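Local coordinates for T-cell surface glycoprotein YE1/48 (Mus musculus, PDB 1QO3) that serves as an inhibitory receptor on natural killer cells, recognising H-2d class I molecules through its C-type lectin-like domain and restraining cell lysis, at residues S1-D5 / K15-F19; Y27-K33 / Q122-C128. The protein carries 1 engineered substitution. All coordinates share one frame; numbering follows the deposited sequence.

Contact 1. Residues S1-D5 / K15-F19; sequences STVLD and KVYWF. Engineered in segment 1-5: Ser1 (natural residue Lys).
Thr2 and Val16 mark where the N-terminal turn of residues 1-5 comes nearest to strand 16-19, their CA atoms 6.1 Å apart. The strand residues are extended, whereas residues 1-5 have no regular secondary structure, and the two backbones are joined through water rather than by a direct bond: one molecule accepts from Val3 N and donates to Val16 O, at 2.8 Å from each. The turn is folded by its own bonds. Thr2 OG1 accepts from Leu4 N at 3.0 Å, an ST turn, and from Asp5 N as well, while Thr2 O takes a second bond from Asp5 N.

Thr2, Val3 and Leu4 all meet Val16, and Val3 alone also reaches Trp18. Val3 bridges both: its CG1, placed between the backbone N and the carbonyl carbon (chi1 71°), reaches Val16 CG1 at 4.0 Å and Trp18 CD1 at 3.8 Å. Its other methyl, CG2, lies 4.0 Å above the plane of the Trp18 ring, offset toward the rim near NE1. Leu4 meets Val16 at about a right angle, CD1 standing 4.0 Å from Val16 CG1. The second methyl of Val16, CG2, faces Thr2 OG1, the oxygen that holds the turn.

Val3, Leu4 and Val16 also touch Tyr27 on the neighbouring strand. The chemistry is that of a small apolar surface patch: methyl contacts near van der Waals distance and one bridging water lay a self-bonded turn against strand 16-21, the outer strand of this chain's sheet, with Trp18 itself packed on Phe19 of the second subunit.

Contact 2. Residues Y27-K33 / Q122-C128; sequences YFVMDRK and QVFICIC
The Phe28 and Ile127 side chains run alongside each other in one direction, as a non-hydrogen-bonded pair of antiparallel strands whose axes approach to 4.6 Å. Ile127 CD1 meets Phe28 CE2 at 3.6 Å, and Ile127 CG2 sits over one face of the ring, toward its rim. Ile125 CG2 comes to the edge of the same ring. Met30, bent at both chi2 and chi3, curls its methyl back so that CE rests 3.7 Å from Ile125 CD1.

The opposite face belongs to Tyr27, Val29, Cys126 and Cys128. Val29 CB faces Cys126 CB at 3.7 Å, and its CG2, beside the backbone N, leans to Cys128 SG at 3.9 Å. The Tyr27 ring turns its edge to Cys128 O, which lies in the ring plane.

Paired backbone bonds join Tyr27 to Cys128 and Val29 to Cys126; the straightest, Cys128 N to Tyr27 O, has an N-H...O angle of 175°. The chain then turns a corner at Asp31, and a beta bulge shifts the register by two residues before Lys33 pairs with Phe124, its N standing 48° out of the Phe124 carbonyl plane. Arg32 lays CG against the Phe124 backbone, and its guanidinium has Val123 O over one face, too poorly angled for a hydrogen bond. A water accepts from Ile125 N at 3.0 Å and weakly from Arg32 NH1.

Pairing an early strand with a late one characterises the C-type lectin-like fold. Strand 16-21 flanks strand 24-30 on its other edge, and Ile125 and Ile127 make backbone bonds to Trp71 of strand 70-77, whose ring meets Phe124 edge-to-face. Disulfides from Cys126 to Cys38 and from Cys128 to Cys42 clamp helix 35-44 to this sheet, while Lys33 NZ bonds to Thr41 on that helix.

Contact 1 closes along the chain before contact 2 opens, and their centres lie 12 Å apart on the same side of the domain. They meet through neighbouring strands 16-21 and 24-30 of one sheet: Tyr17 O lies 2.7 Å from Phe28 N, probably hydrogen-bonded, and Phe19 packs against Phe28. Contact 2 spans 88 intervening residues, bringing the late strand 124-131 beside the early one, an instance of the chain ends meeting in a C-type lectin-like fold. Contact 1 is local and superficial, adding the N-terminal turn at the outer strand. The sheet thus runs from a disulfide-braced interior to an outer strand that touches the second subunit.

Contact 1. Residues S1-D5 / K15-F19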
loop_
_atom_site.group_PDB
_atom_site.type_symbol
_atom_site.label_atom_id
_atom_site.label_comp_id
_atom_site.label_asym_id
_atom_site.label_seq_id
_atom_site.Cartn_x
_atom_site.Cartn_y
_atom_site.Cartn_z
ATOM N N SER C 1 -33.105 9.488 13.477
ATOM C CA SER C 1 -32.625 8.656 14.623
ATOM C C SER C 1 -31.296 7.959 14.324
ATOM O O SER C 1 -30.893 7.814 13.168
ATOM C CB SER C 1 -33.689 7.619 15.009
ATOM O OG SER C 1 -34.050 6.798 13.916
ATOM N N THR C 2 -30.632 7.532 15.392
ATOM C CA THR C 2 -29.336 6.870 15.323
ATOM C C THR C 2 -29.467 5.407 15.717
ATOM O O THR C 2 -30.489 4.992 16.266
ATOM C CB THR C 2 -28.342 7.524 16.291
ATOM O OG1 THR C 2 -28.387 6.834 17.546
ATOM C CG2 THR C 2 -28.718 8.992 16.524
ATOM N N VAL C 3 -28.416 4.636 15.460
ATOM C CA VAL C 3 -28.417 3.215 15.774
ATOM C C VAL C 3 -28.638 2.935 17.262
ATOM O O VAL C 3 -29.026 1.829 17.632
ATOM C CB VAL C 3 -27.096 2.547 15.336
ATOM C CG1 VAL C 3 -25.951 3.010 16.239
ATOM C CG2 VAL C 3 -27.241 1.038 15.378
ATOM N N LEU C 4 -28.381 3.921 18.116
ATOM C CA LEU C 4 -28.582 3.718 19.547
ATOM C C LEU C 4 -29.916 4.293 20.014
ATOM O O LEU C 4 -30.415 3.925 21.083
ATOM C CB LEU C 4 -27.447 4.344 20.364
ATOM C CG LEU C 4 -26.034 3.779 20.198
ATOM C CD1 LEU C 4 -25.104 4.479 21.183
ATOM C CD2 LEU C 4 -26.026 2.272 20.435
ATOM N N ASP C 5 -30.492 5.191 19.218
ATOM C CA ASP C 5 -31.773 5.795 19.572
ATOM C C ASP C 5 -32.875 4.767 19.654
ATOM O O ASP C 5 -32.952 3.847 18.837
ATOM C CB ASP C 5 -32.196 6.855 18.556
ATOM C CG ASP C 5 -31.519 8.175 18.788
ATOM O OD1 ASP C 5 -31.263 8.502 19.965
ATOM O OD2 ASP C 5 -31.259 8.890 17.797
ATOM N N LYS C 15 -25.456 11.911 17.179
ATOM C CA LYS C 15 -24.798 11.248 16.014
ATOM C C LYS C 15 -23.916 10.094 16.511
ATOM O O LYS C 15 -23.069 10.276 17.392
ATOM C CB LYS C 15 -23.949 12.264 15.243
ATOM C CG LYS C 15 -23.564 11.840 13.819
ATOM C CD LYS C 15 -24.739 11.955 12.844
ATOM C CE LYS C 15 -25.251 13.394 12.742
ATOM N NZ LYS C 15 -26.440 13.512 11.845
ATOM N N VAL C 16 -24.120 8.911 15.945
ATOM C CA VAL C 16 -23.360 7.738 16.354
ATOM C C VAL C 16 -22.932 6.865 15.172
ATOM O O VAL C 16 -23.752 6.469 14.347
ATOM C CB VAL C 16 -24.186 6.878 17.351
ATOM C CG1 VAL C 16 -23.380 5.672 17.807
ATOM C CG2 VAL C 16 -24.604 7.725 18.547
ATOM N N TYR C 17 -21.634 6.590 15.089
ATOM C CA TYR C 17 -21.094 5.739 14.039
ATOM C C TYR C 17 -20.723 4.425 14.707
ATOM O O TYR C 17 -20.370 4.404 15.885
ATOM C CB TYR C 17 -19.875 6.394 13.376
ATOM C CG TYR C 17 -20.247 7.654 12.626
ATOM C CD1 TYR C 17 -20.843 7.581 11.365
ATOM C CD2 TYR C 17 -20.118 8.909 13.220
ATOM C CE1 TYR C 17 -21.319 8.723 10.721
ATOM C CE2 TYR C 17 -20.588 10.061 12.586
ATOM C CZ TYR C 17 -21.195 9.960 11.338
ATOM O OH TYR C 17 -21.728 11.077 10.727
ATOM N N TRP C 18 -20.814 3.327 13.965
ATOM C CA TRP C 18 -20.524 2.023 14.542
ATOM C C TRP C 18 -19.985 1.029 13.528
ATOM O O TRP C 18 -20.044 1.253 12.323
ATOM C CB TRP C 18 -21.797 1.428 15.131
ATOM C CG TRP C 18 -22.795 1.080 14.052
ATOM C CD1 TRP C 18 -23.666 1.931 13.425
ATOM C CD2 TRP C 18 -22.977 -0.204 13.436
ATOM N NE1 TRP C 18 -24.375 1.255 12.458
ATOM C CE2 TRP C 18 -23.975 -0.056 12.445
ATOM C CE3 TRP C 18 -22.393 -1.466 13.626
ATOM C CZ2 TRP C 18 -24.407 -1.128 11.644
ATOM C CZ3 TRP C 18 -22.823 -2.534 12.829
ATOM C CH2 TRP C 18 -23.822 -2.353 11.851
ATOM N N PHE C 19 -19.491 -0.089 14.049
ATOM C CA PHE C 19 -18.970 -1.183 13.243
ATOM C C PHE C 19 -18.676 -2.321 14.204
ATOM O O PHE C 19 -18.622 -2.118 15.419
ATOM C CB PHE C 19 -17.689 -0.768 12.504
ATOM C CG PHE C 19 -16.498 -0.542 13.410
ATOM C CD1 PHE C 19 -15.795 -1.620 13.950
ATOM C CD2 PHE C 19 -16.079 0.749 13.716
ATOM C CE1 PHE C 19 -14.693 -1.413 14.775
ATOM C CE2 PHE C 19 -14.974 0.965 14.547
ATOM C CZ PHE C 19 -14.280 -0.122 15.075
HETATM O O HOH W 1 -26.335 5.568 13.811
#

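Contact 2. Residues Y27-K33 / Q122-C128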
loop_
_atom_site.group_PDB
_atom_site.type_symbol
_atom_site.label_atom_id
_atom_site.label_comp_id
_atom_site.label_asym_id
_atom_site.label_seq_id
_atom_site.Cartn_x
_atom_site.Cartn_y
_atom_site.Cartn_z
ATOM N N TYR C 27 -19.433 1.575 19.197
ATOM C CA TYR C 27 -20.272 2.710 18.821
ATOM C C TYR C 27 -19.591 4.005 19.257
ATOM O O TYR C 27 -19.245 4.175 20.424
ATOM C CB TYR C 27 -21.656 2.587 19.469
ATOM C CG TYR C 27 -22.350 1.286 19.128
ATOM C CD1 TYR C 27 -21.962 0.094 19.738
ATOM C CD2 TYR C 27 -23.329 1.231 18.126
ATOM C CE1 TYR C 27 -22.518 -1.126 19.360
ATOM C CE2 TYR C 27 -23.899 0.004 17.733
ATOM C CZ TYR C 27 -23.484 -1.167 18.354
ATOM O OH TYR C 27 -24.005 -2.383 17.973
ATOM N N PHE C 28 -19.380 4.903 18.304
ATOM C CA PHE C 28 -18.742 6.172 18.586
ATOM C C PHE C 28 -19.798 7.259 18.715
ATOM O O PHE C 28 -20.420 7.660 17.726
ATOM C CB PHE C 28 -17.747 6.515 17.473
ATOM C CG PHE C 28 -16.568 5.576 17.408
ATOM C CD1 PHE C 28 -16.725 4.268 16.963
ATOM C CD2 PHE C 28 -15.307 5.997 17.816
ATOM C CE1 PHE C 28 -15.637 3.388 16.924
ATOM C CE2 PHE C 28 -14.208 5.127 17.784
ATOM C CZ PHE C 28 -14.376 3.821 17.336
ATOM N N VAL C 29 -20.012 7.698 19.955
ATOM C CA VAL C 29 -20.977 8.741 20.281
ATOM C C VAL C 29 -20.284 10.052 19.964
ATOM O O VAL C 29 -19.398 10.483 20.708
ATOM C CB VAL C 29 -21.330 8.727 21.788
ATOM C CG1 VAL C 29 -22.423 9.749 22.080
ATOM C CG2 VAL C 29 -21.774 7.334 22.209
ATOM N N MET C 30 -20.683 10.691 18.869
ATOM C CA MET C 30 -20.043 11.938 18.466
ATOM C C MET C 30 -20.325 13.181 19.331
ATOM O O MET C 30 -19.555 14.140 19.282
ATOM C CB MET C 30 -20.335 12.215 16.988
ATOM C CG MET C 30 -19.960 11.052 16.052
ATOM S SD MET C 30 -18.274 10.392 16.240
ATOM C CE MET C 30 -17.312 11.559 15.234
ATOM N N ASP C 31 -21.405 13.176 20.114
ATOM C CA ASP C 31 -21.701 14.311 21.011
ATOM C C ASP C 31 -20.677 14.224 22.141
ATOM O O ASP C 31 -20.845 13.431 23.070
ATOM C CB ASP C 31 -23.093 14.194 21.655
ATOM C CG ASP C 31 -24.227 14.612 20.731
ATOM O OD1 ASP C 31 -23.959 15.101 19.609
ATOM O OD2 ASP C 31 -25.399 14.451 21.148
ATOM N N ARG C 32 -19.622 15.026 22.069
ATOM C CA ARG C 32 -18.588 15.003 23.091
ATOM C C ARG C 32 -19.132 15.106 24.516
ATOM O O ARG C 32 -20.036 15.886 24.793
ATOM C CB ARG C 32 -17.572 16.112 22.816
ATOM C CG ARG C 32 -16.577 15.736 21.726
ATOM C CD ARG C 32 -16.488 16.761 20.599
ATOM N NE ARG C 32 -15.708 17.958 20.921
ATOM C CZ ARG C 32 -14.446 17.959 21.350
ATOM N NH1 ARG C 32 -13.789 16.819 21.533
ATOM N NH2 ARG C 32 -13.823 19.111 21.568
ATOM N N LYS C 33 -18.582 14.298 25.417
ATOM C CA LYS C 33 -19.020 14.303 26.809
ATOM C C LYS C 33 -17.879 14.061 27.785
ATOM O O LYS C 33 -16.777 13.661 27.396
ATOM C CB LYS C 33 -20.092 13.235 27.031
ATOM C CG LYS C 33 -21.372 13.481 26.254
ATOM C CD LYS C 33 -22.273 12.262 26.262
ATOM C CE LYS C 33 -23.470 12.469 25.352
ATOM N NZ LYS C 33 -24.255 11.211 25.222
ATOM N N GLN C 122 -13.125 16.882 30.918
ATOM C CA GLN C 122 -13.094 17.344 29.526
ATOM C C GLN C 122 -14.043 16.511 28.658
ATOM O O GLN C 122 -14.391 15.378 29.011
ATOM C CB GLN C 122 -11.656 17.311 28.979
ATOM C CG GLN C 122 -10.746 18.345 29.659
ATOM C CD GLN C 122 -9.299 18.319 29.171
ATOM O OE1 GLN C 122 -8.672 17.261 29.093
ATOM N NE2 GLN C 122 -8.759 19.493 28.863
ATOM N N VAL C 123 -14.481 17.082 27.538
ATOM C CA VAL C 123 -15.416 16.398 26.663
ATOM C C VAL C 123 -14.802 15.875 25.374
ATOM O O VAL C 123 -14.185 16.620 24.607
ATOM C CB VAL C 123 -16.645 17.305 26.327
ATOM C CG1 VAL C 123 -17.354 17.699 27.608
ATOM C CG2 VAL C 123 -16.209 18.559 25.576
ATOM N N PHE C 124 -14.963 14.569 25.170
ATOM C CA PHE C 124 -14.461 13.885 23.987
ATOM C C PHE C 124 -15.477 12.843 23.550
ATOM O O PHE C 124 -16.365 12.462 24.320
ATOM C CB PHE C 124 -13.139 13.168 24.277
ATOM C CG PHE C 124 -12.015 14.087 24.662
ATOM C CD1 PHE C 124 -11.893 14.548 25.969
ATOM C CD2 PHE C 124 -11.082 14.502 23.709
ATOM C CE1 PHE C 124 -10.850 15.415 26.324
ATOM C CE2 PHE C 124 -10.035 15.368 24.053
ATOM C CZ PHE C 124 -9.918 15.827 25.367
ATOM N N ILE C 125 -15.337 12.388 22.307
ATOM C CA ILE C 125 -16.191 11.348 21.740
ATOM C C ILE C 125 -16.191 10.164 22.711
ATOM O O ILE C 125 -15.216 9.964 23.438
ATOM C CB ILE C 125 -15.604 10.867 20.391
ATOM C CG1 ILE C 125 -15.728 11.980 19.343
ATOM C CG2 ILE C 125 -16.277 9.584 19.947
ATOM C CD1 ILE C 125 -14.891 11.728 18.090
ATOM N N CYS C 126 -17.275 9.390 22.734
ATOM C CA CYS C 126 -17.342 8.212 23.602
ATOM C C CYS C 126 -17.265 6.950 22.761
ATOM O O CYS C 126 -17.910 6.877 21.718
ATOM C CB CYS C 126 -18.675 8.105 24.332
ATOM S SG CYS C 126 -19.322 9.543 25.210
ATOM N N ILE C 127 -16.494 5.956 23.195
ATOM C CA ILE C 127 -16.480 4.695 22.468
ATOM C C ILE C 127 -17.211 3.688 23.363
ATOM O O ILE C 127 -16.733 3.364 24.453
ATOM C CB ILE C 127 -15.062 4.146 22.188
ATOM C CG1 ILE C 127 -14.244 5.139 21.365
ATOM C CG2 ILE C 127 -15.176 2.842 21.398
ATOM C CD1 ILE C 127 -12.842 4.622 21.042
ATOM N N CYS C 128 -18.381 3.228 22.924
ATOM C CA CYS C 128 -19.153 2.247 23.689
ATOM C C CYS C 128 -18.951 0.859 23.069
ATOM O O CYS C 128 -18.988 0.702 21.850
ATOM C CB CYS C 128 -20.648 2.598 23.691
ATOM S SG CYS C 128 -21.135 4.213 24.414
HETATM O O HOH W 2 -13.289 13.891 20.801
#